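Local coordinates for telomere length regulator taz1 (Schizosaccharomyces pombe, PDB 4ZMK), which binds double-stranded telomeric DNA as a homodimer, regulates telomere length, and is required for silencing of telomere-adjacent genes and for normal meiosis or sporulation, at the interface of chains A and B. Residues are numbered along the deposited sequence; one frame, centred on the assembly and turned at random. Chains: chain A/B, Telomere length regulator taz1.

Contact 1: the interface of chains A and B. Residues chain A 27, 31, 57-58, 61; chain B 27, 31, 57, 61.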
ATOM      1  N   VAL A  27       5.813  -2.644   3.088  1.00 12.24           N
ATOM      2  CA  VAL A  27       4.669  -2.142   2.330  1.00 11.38           C
ATOM      3  C   VAL A  27       5.071  -1.841   0.889  1.00 11.27           C
ATOM      4  O   VAL A  27       4.403  -2.269  -0.051  1.00 19.10           O
ATOM      5  CB  VAL A  27       4.076  -0.898   2.998  1.00 11.23           C
ATOM      6  CG1 VAL A  27       2.884  -0.407   2.227  1.00 10.59           C
ATOM      7  CG2 VAL A  27       3.678  -1.237   4.417  1.00 11.62           C
ATOM      8  N   LEU A  31       3.480  -3.417  -2.412  1.00 15.29           N
ATOM      9  CA  LEU A  31       2.926  -2.589  -3.487  1.00 10.85           C
ATOM     10  C   LEU A  31       3.609  -2.811  -4.838  1.00 11.59           C
ATOM     11  O   LEU A  31       2.968  -2.758  -5.882  1.00 20.83           O
ATOM     12  CB  LEU A  31       3.013  -1.114  -3.116  1.00 10.65           C
ATOM     13  CG  LEU A  31       2.029  -0.632  -2.069  1.00 10.15           C
ATOM     14  CD1 LEU A  31       2.475   0.725  -1.544  1.00 10.73           C
ATOM     15  CD2 LEU A  31       0.649  -0.540  -2.682  1.00 17.16           C
ATOM     16  N   LEU A  57      -3.021  -6.331   2.424  1.00 12.23           N
ATOM     17  CA  LEU A  57      -2.084  -5.328   2.888  1.00 13.48           C
ATOM     18  C   LEU A  57      -2.804  -4.244   3.705  1.00 14.77           C
ATOM     19  O   LEU A  57      -2.355  -3.864   4.785  1.00 15.82           O
ATOM     20  CB  LEU A  57      -1.350  -4.722   1.701  1.00 10.50           C
ATOM     21  CG  LEU A  57      -0.303  -3.646   1.961  1.00 10.89           C
ATOM     22  CD1 LEU A  57       0.819  -4.197   2.769  1.00 10.75           C
ATOM     23  CD2 LEU A  57       0.230  -3.132   0.643  1.00 10.97           C
ATOM     24  N   SER A  58      -3.932  -3.769   3.192  1.00 10.86           N
ATOM     25  CA  SER A  58      -4.717  -2.742   3.876  1.00 11.77           C
ATOM     26  C   SER A  58      -5.143  -3.237   5.267  1.00 14.05           C
ATOM     27  O   SER A  58      -5.005  -2.546   6.266  1.00 19.60           O
ATOM     28  CB  SER A  58      -5.933  -2.375   3.040  1.00 11.08           C
ATOM     29  OG  SER A  58      -6.618  -1.269   3.576  1.00 21.42           O
ATOM     30  N   LEU A  61      -2.271  -3.231   7.671  1.00 12.91           N
ATOM     31  CA  LEU A  61      -1.854  -1.901   8.116  1.00 12.99           C
ATOM     32  C   LEU A  61      -2.841  -1.329   9.147  1.00 13.88           C
ATOM     33  O   LEU A  61      -2.462  -0.594  10.058  1.00 17.10           O
ATOM     34  CB  LEU A  61      -1.691  -0.973   6.910  1.00 12.05           C
ATOM     35  CG  LEU A  61      -0.538  -1.396   5.984  1.00 13.42           C
ATOM     36  CD1 LEU A  61      -0.242  -0.344   4.958  1.00 10.95           C
ATOM     37  CD2 LEU A  61       0.709  -1.681   6.813  1.00 18.04           C
TER
ATOM     38  N   VAL B  27      -2.275   5.478   3.889  1.00 12.24           N
ATOM     39  CA  VAL B  27      -1.939   4.329   3.053  1.00 11.38           C
ATOM     40  C   VAL B  27      -3.136   3.391   2.926  1.00 11.27           C
ATOM     41  O   VAL B  27      -3.504   2.989   1.823  1.00 19.10           O
ATOM     42  CB  VAL B  27      -0.724   3.583   3.612  1.00 11.23           C
ATOM     43  CG1 VAL B  27      -0.371   2.420   2.729  1.00 10.59           C
ATOM     44  CG2 VAL B  27       0.444   4.538   3.711  1.00 11.62           C
ATOM     45  N   LEU B  31      -4.931   2.255  -0.450  1.00 15.29           N
ATOM     46  CA  LEU B  31      -5.104   0.844  -0.809  1.00 10.85           C
ATOM     47  C   LEU B  31      -6.569   0.440  -0.997  1.00 11.59           C
ATOM     48  O   LEU B  31      -6.888  -0.382  -1.848  1.00 20.83           O
ATOM     49  CB  LEU B  31      -4.468  -0.051   0.246  1.00 10.65           C
ATOM     50  CG  LEU B  31      -2.953  -0.109   0.245  1.00 10.15           C
ATOM     51  CD1 LEU B  31      -2.471  -0.722   1.551  1.00 10.73           C
ATOM     52  CD2 LEU B  31      -2.484  -0.930  -0.935  1.00 17.16           C
ATOM     53  N   LEU B  57       1.823   5.371  -4.786  1.00 12.23           N
ATOM     54  CA  LEU B  57       1.847   5.138  -3.356  1.00 13.48           C
ATOM     55  C   LEU B  57       3.202   4.564  -2.919  1.00 14.77           C
ATOM     56  O   LEU B  57       3.796   5.019  -1.943  1.00 15.82           O
ATOM     57  CB  LEU B  57       0.707   4.206  -2.969  1.00 10.50           C
ATOM     58  CG  LEU B  57       0.535   3.832  -1.502  1.00 10.89           C
ATOM     59  CD1 LEU B  57       0.236   5.043  -0.689  1.00 10.75           C
ATOM     60  CD2 LEU B  57      -0.595   2.839  -1.364  1.00 10.97           C
ATOM     61  N   LEU B  61       5.985   6.205  -0.349  1.00 12.91           N
ATOM     62  CA  LEU B  61       6.420   5.559   0.889  1.00 12.99           C
ATOM     63  C   LEU B  61       7.952   5.423   0.931  1.00 13.88           C
ATOM     64  O   LEU B  61       8.572   5.489   1.991  1.00 17.10           O
ATOM     65  CB  LEU B  61       5.726   4.205   1.046  1.00 12.05           C
ATOM     66  CG  LEU B  61       4.206   4.335   1.250  1.00 13.42           C
ATOM     67  CD1 LEU B  61       3.590   3.026   1.646  1.00 10.95           C
ATOM     68  CD2 LEU B  61       3.919   5.388   2.314  1.00 18.04           C
TER
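A:Leu31 and B:Leu31 meet at the two-fold axis of the Taz1 dimerization domain, their CD2 methyls 3.6 Å apart and their side chains slanting past each other. Each belongs to helix 20-40 of its own chain and reaches across to helix 44-70 of the partner, making the centre of a helical, hydrophobic dimer core. Followed outward, B:Leu31 begins with CB against CB of A:Ser58, 3.9 Å away; a residue as small as serine probably allows the helices to come close here. At the branch the two methyls part. CD1 of B:Leu31 settles against A:Leu57, 3.7 Å from its CG, and also faces CD1 of A:Leu61; CD2 of B:Leu31 lies 3.8 Å from CD2 of A:Leu57 while touching its own twin. The leucines A:Leu57 and B:Leu31 stand roughly perpendicular, and the CD1 methyl of B:Leu31 meets both CG and CD2 of A:Leu57. In A:Leu57 the chain leaves with CG opposite the backbone N (chi1 -180°), which carries CG and CD2 toward the partner's methyls. Beta-branched valine, short and stiff on a helix, suits the flank, where little reach is needed: CG1 of A:Val27 rests 3.6 Å from CD1 of B:Leu61.

Contact 2: the interface of chains A and B. Residues chain A 58, 61-62; chain B 28, 31-32.
A:Ser58 and B:Asp32 join helix 44-70 of one chain to helix 20-40 of the other, on the polar border of the helical bundle through which Taz1 homodimerizes. The inner part is close-packed. A:Ser58 donates from its hydroxyl OG to OD1 of B:Asp32 at 2.7 Å, meeting the carboxylate oxygen on its syn side but 35° out of the carboxylate plane. The serine torsion (chi1 -172°) sets OG opposite the backbone N and points it at the acid. Serine suits this place because its short side chain offers a hydroxyl while its CB still lies beside B:Leu31. A second hydroxyl, OG of B:Ser28, makes a weak hydrogen bond to OG of A:Ser58 at 3.4 Å. The stem of A:Lys62 belongs to this packed side too: it runs extended beyond CG and lies against B:Ser28, with CG of A:Lys62 3.5 Å from OG of B:Ser28.

Only at the lysine tip is the fit looser. The terminal amine NZ of A:Lys62 approaches B:Asp32 from the opposite direction and forms a long salt bridge, 3.6 Å to OD2 of the aspartate. A lysine can span this gap because its flexible chain carries the charge well beyond the helix surface, and aspartate suits the other end because its two oxygens divide the work, OD1 taking the serine hydroxyl and OD2 facing the lysine NZ. The lysine charge would be expected to favour the ionised carboxylate.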
ATOM      1  N   SER A  58      -3.932  -3.769   3.192  1.00 10.86           N
ATOM      2  CA  SER A  58      -4.717  -2.742   3.876  1.00 11.77           C
ATOM      3  C   SER A  58      -5.143  -3.237   5.267  1.00 14.05           C
ATOM      4  O   SER A  58      -5.005  -2.546   6.266  1.00 19.60           O
ATOM      5  CB  SER A  58      -5.933  -2.375   3.040  1.00 11.08           C
ATOM      6  OG  SER A  58      -6.618  -1.269   3.576  1.00 21.42           O
ATOM      7  N   LEU A  61      -2.271  -3.231   7.671  1.00 12.91           N
ATOM      8  CA  LEU A  61      -1.854  -1.901   8.116  1.00 12.99           C
ATOM      9  C   LEU A  61      -2.841  -1.329   9.147  1.00 13.88           C
ATOM     10  O   LEU A  61      -2.462  -0.594  10.058  1.00 17.10           O
ATOM     11  CB  LEU A  61      -1.691  -0.973   6.910  1.00 12.05           C
ATOM     12  CG  LEU A  61      -0.538  -1.396   5.984  1.00 13.42           C
ATOM     13  CD1 LEU A  61      -0.242  -0.344   4.958  1.00 10.95           C
ATOM     14  CD2 LEU A  61       0.709  -1.681   6.813  1.00 18.04           C
ATOM     15  N   LYS A  62      -4.110  -1.683   9.010  1.00 14.00           N
ATOM     16  CA  LYS A  62      -5.108  -1.325  10.007  0.50 15.14           C
ATOM     17  C   LYS A  62      -4.784  -2.029  11.321  1.00 18.83           C
ATOM     18  O   LYS A  62      -4.895  -1.444  12.395  1.00 17.64           O
ATOM     19  CB  LYS A  62      -6.515  -1.691   9.527  0.50 15.20           C
ATOM     20  CG  LYS A  62      -6.974  -0.918   8.294  0.50 14.29           C
ATOM     21  CD  LYS A  62      -8.325  -1.422   7.789  0.50 17.71           C
ATOM     22  CE  LYS A  62      -8.723  -0.729   6.491  0.50 19.09           C
ATOM     23  NZ  LYS A  62     -10.009  -1.218   5.921  0.50 23.06           N
TER
ATOM     24  N   SER B  28      -3.743   3.062   4.061  1.00 11.80           N
ATOM     25  CA  SER B  28      -4.955   2.252   4.107  0.50 14.87           C
ATOM     26  C   SER B  28      -6.026   2.790   3.160  1.00 12.29           C
ATOM     27  O   SER B  28      -6.635   2.045   2.407  1.00 23.55           O
ATOM     28  CB  SER B  28      -5.495   2.211   5.543  0.50 19.48           C
ATOM     29  OG  SER B  28      -6.645   1.396   5.657  0.50 13.56           O
ATOM     30  N   LEU B  31      -4.931   2.255  -0.450  1.00 15.29           N
ATOM     31  CA  LEU B  31      -5.104   0.844  -0.809  1.00 10.85           C
ATOM     32  C   LEU B  31      -6.569   0.440  -0.997  1.00 11.59           C
ATOM     33  O   LEU B  31      -6.888  -0.382  -1.848  1.00 20.83           O
ATOM     34  CB  LEU B  31      -4.468  -0.051   0.246  1.00 10.65           C
ATOM     35  CG  LEU B  31      -2.953  -0.109   0.245  1.00 10.15           C
ATOM     36  CD1 LEU B  31      -2.471  -0.722   1.551  1.00 10.73           C
ATOM     37  CD2 LEU B  31      -2.484  -0.930  -0.935  1.00 17.16           C
ATOM     38  N   ASP B  32      -7.458   0.997  -0.189  1.00 12.18           N
ATOM     39  CA  ASP B  32      -8.884   0.699  -0.322  1.00 13.17           C
ATOM     40  C   ASP B  32      -9.450   1.209  -1.657  1.00 15.81           C
ATOM     41  O   ASP B  32     -10.358   0.607  -2.225  1.00 19.70           O
ATOM     42  CB  ASP B  32      -9.680   1.314   0.840  1.00 19.97           C
ATOM     43  CG  ASP B  32      -9.416   0.622   2.167  1.00 21.83           C
ATOM     44  OD1 ASP B  32      -8.754  -0.437   2.166  1.00 19.51           O
ATOM     45  OD2 ASP B  32      -9.883   1.132   3.212  1.00 23.61           O
TER

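Contact 3: the interface of chains A and B. Residues chain A 41-42, 44, 47; chain B 38, 41-42, 47.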
ATOM      1  N   ASP A  41      -0.838  -8.075 -17.379  1.00 60.81           N
ATOM      2  CA  ASP A  41      -2.067  -8.317 -18.121  1.00 56.20           C
ATOM      3  C   ASP A  41      -3.289  -7.927 -17.300  1.00 48.72           C
ATOM      4  O   ASP A  41      -3.176  -7.632 -16.105  1.00 47.54           O
ATOM      5  CB  ASP A  41      -2.162  -9.787 -18.517  1.00 57.27           C
ATOM      6  CG  ASP A  41      -2.217 -10.707 -17.313  1.00 52.85           C
ATOM      7  OD1 ASP A  41      -3.330 -11.065 -16.885  1.00 49.95           O
ATOM      8  OD2 ASP A  41      -1.144 -11.069 -16.791  1.00 54.74           O
ATOM      9  N   ASN A  42      -4.455  -7.929 -17.943  1.00 40.67           N
ATOM     10  CA  ASN A  42      -5.689  -7.566 -17.259  1.00 38.16           C
ATOM     11  C   ASN A  42      -6.698  -8.702 -17.240  1.00 39.38           C
ATOM     12  O   ASN A  42      -7.905  -8.465 -17.187  1.00 43.58           O
ATOM     13  CB  ASN A  42      -6.317  -6.315 -17.888  1.00 43.04           C
ATOM     14  CG  ASN A  42      -5.737  -5.985 -19.243  1.00 51.97           C
ATOM     15  OD1 ASN A  42      -6.205  -6.490 -20.266  1.00 59.63           O
ATOM     16  ND2 ASN A  42      -4.717  -5.121 -19.263  1.00 43.93           N
ATOM     17  N   SER A  44      -8.902 -11.510 -15.597  1.00 27.66           N
ATOM     18  CA  SER A  44      -9.663 -11.475 -14.373  1.00 26.47           C
ATOM     19  C   SER A  44      -8.878 -12.084 -13.203  1.00 25.15           C
ATOM     20  O   SER A  44      -8.844 -11.514 -12.117  1.00 29.19           O
ATOM     21  CB  SER A  44     -10.986 -12.205 -14.582  1.00 42.55           C
ATOM     22  OG  SER A  44     -11.764 -12.192 -13.404  1.00 60.26           O
ATOM     23  N   VAL A  47      -6.191  -9.866 -12.012  1.00 20.44           N
ATOM     24  CA  VAL A  47      -6.746  -8.693 -11.366  1.00 19.10           C
ATOM     25  C   VAL A  47      -7.265  -9.058  -9.994  1.00 18.31           C
ATOM     26  O   VAL A  47      -7.142  -8.288  -9.051  1.00 18.00           O
ATOM     27  CB  VAL A  47      -7.874  -8.066 -12.199  1.00 20.39           C
ATOM     28  CG1 VAL A  47      -8.665  -7.057 -11.375  1.00 19.04           C
ATOM     29  CG2 VAL A  47      -7.297  -7.411 -13.441  1.00 20.80           C
TER
ATOM     30  N   LEU B  38     -10.121  -2.420  -8.511  1.00 18.47           N
ATOM     31  CA  LEU B  38      -9.945  -3.808  -8.924  1.00 19.22           C
ATOM     32  C   LEU B  38     -11.154  -4.697  -8.639  1.00 23.70           C
ATOM     33  O   LEU B  38     -11.151  -5.873  -8.979  1.00 37.12           O
ATOM     34  CB  LEU B  38      -8.713  -4.394  -8.240  1.00 16.30           C
ATOM     35  CG  LEU B  38      -7.458  -3.600  -8.550  1.00 15.22           C
ATOM     36  CD1 LEU B  38      -6.279  -4.153  -7.775  1.00 14.18           C
ATOM     37  CD2 LEU B  38      -7.214  -3.636 -10.049  1.00 16.09           C
ATOM     38  N   ASP B  41     -14.198  -3.969 -12.271  1.00 60.81           N
ATOM     39  CA  ASP B  41     -14.013  -4.563 -13.588  1.00 56.20           C
ATOM     40  C   ASP B  41     -12.535  -4.748 -13.903  1.00 48.72           C
ATOM     41  O   ASP B  41     -11.669  -4.259 -13.168  1.00 47.54           O
ATOM     42  CB  ASP B  41     -14.661  -3.688 -14.656  1.00 57.27           C
ATOM     43  CG  ASP B  41     -14.034  -2.310 -14.732  1.00 52.85           C
ATOM     44  OD1 ASP B  41     -13.121  -2.113 -15.556  1.00 49.95           O
ATOM     45  OD2 ASP B  41     -14.451  -1.423 -13.961  1.00 54.74           O
ATOM     46  N   ASN B  42     -12.249  -5.451 -14.997  1.00 40.67           N
ATOM     47  CA  ASN B  42     -10.869  -5.697 -15.392  1.00 38.16           C
ATOM     48  C   ASN B  42     -10.540  -5.106 -16.752  1.00 39.38           C
ATOM     49  O   ASN B  42      -9.664  -5.608 -17.456  1.00 43.58           O
ATOM     50  CB  ASN B  42     -10.554  -7.199 -15.381  1.00 43.04           C
ATOM     51  CG  ASN B  42     -11.795  -8.059 -15.328  1.00 51.97           C
ATOM     52  OD1 ASN B  42     -12.372  -8.390 -16.367  1.00 59.63           O
ATOM     53  ND2 ASN B  42     -12.210  -8.438 -14.116  1.00 43.93           N
ATOM     54  N   VAL B  47      -7.473  -1.079 -14.931  1.00 20.44           N
ATOM     55  CA  VAL B  47      -6.317  -1.772 -14.395  1.00 19.10           C
ATOM     56  C   VAL B  47      -5.114  -0.857 -14.416  1.00 18.31           C
ATOM     57  O   VAL B  47      -4.297  -0.875 -13.505  1.00 18.00           O
ATOM     58  CB  VAL B  47      -6.011  -3.055 -15.180  1.00 20.39           C
ATOM     59  CG1 VAL B  47      -4.626  -3.589 -14.832  1.00 19.04           C
ATOM     60  CG2 VAL B  47      -7.074  -4.101 -14.898  1.00 20.80           C
TER
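A:Val47 and B:Val47 approach at a slant, each presenting its CG2 methyl to the other at 3.6 Å across the two-fold axis. In each valine CG2 lies opposite the carbonyl carbon and CG1 opposite the backbone N (chi1 166°), and the two branches therefore serve different neighbours. CG2 of A:Val47 also touches CB of B:Asn42 at 3.8 Å, whereas CG1 turns toward B:Leu38, 3.9 Å from its CD2 and 3.7 Å from its backbone O. The leucine and the valine lie oblique to one another, a methyl of one against a methyl of the other. Valine suits this place because a forked, rigid side chain can fill two directions close to the helix. An alanine here would lack both methyls, and would probably leave CG2 of B:Val47 and CB of B:Asn42 without their methyl partner and open a gap beside CD2 of B:Leu38.

The asparagines come together through their stems and backbones: CB of A:Asn42 sits 3.4 Å from the backbone O of B:Asn42. The amide of B:Asn42 lies alongside the first residue of helix 44-70, A:Ser44, its ND2 3.8 Å from OG of that serine, a proximity rather than a bond. Asparagine is well suited to a turn, being polar and tolerant of irregular backbone. Together the two copies place the short loop linking helix 20-40 to helix 44-70, and the first turn of the latter, against their counterparts at one end of the helical dimer.

Contact 1 and contact 2 are neighbours, the centres of their C-alpha atoms about 6 Å apart, and they share A:Ser58, A:Leu61 and B:Leu31, which lets B:Leu31 and A:Ser58 serve both. Contact 3 lies about 19 Å from contact 1 and about 20 Å from contact 2. All three draw on helices 20-40 and 44-70, with contact 3 adding the loop that joins them. The dimer is thus held both well along its helices and at their turn, and two-fold symmetry repeats each interaction with the chains exchanged. Such separated anchoring probably limits rocking of one chain against the other.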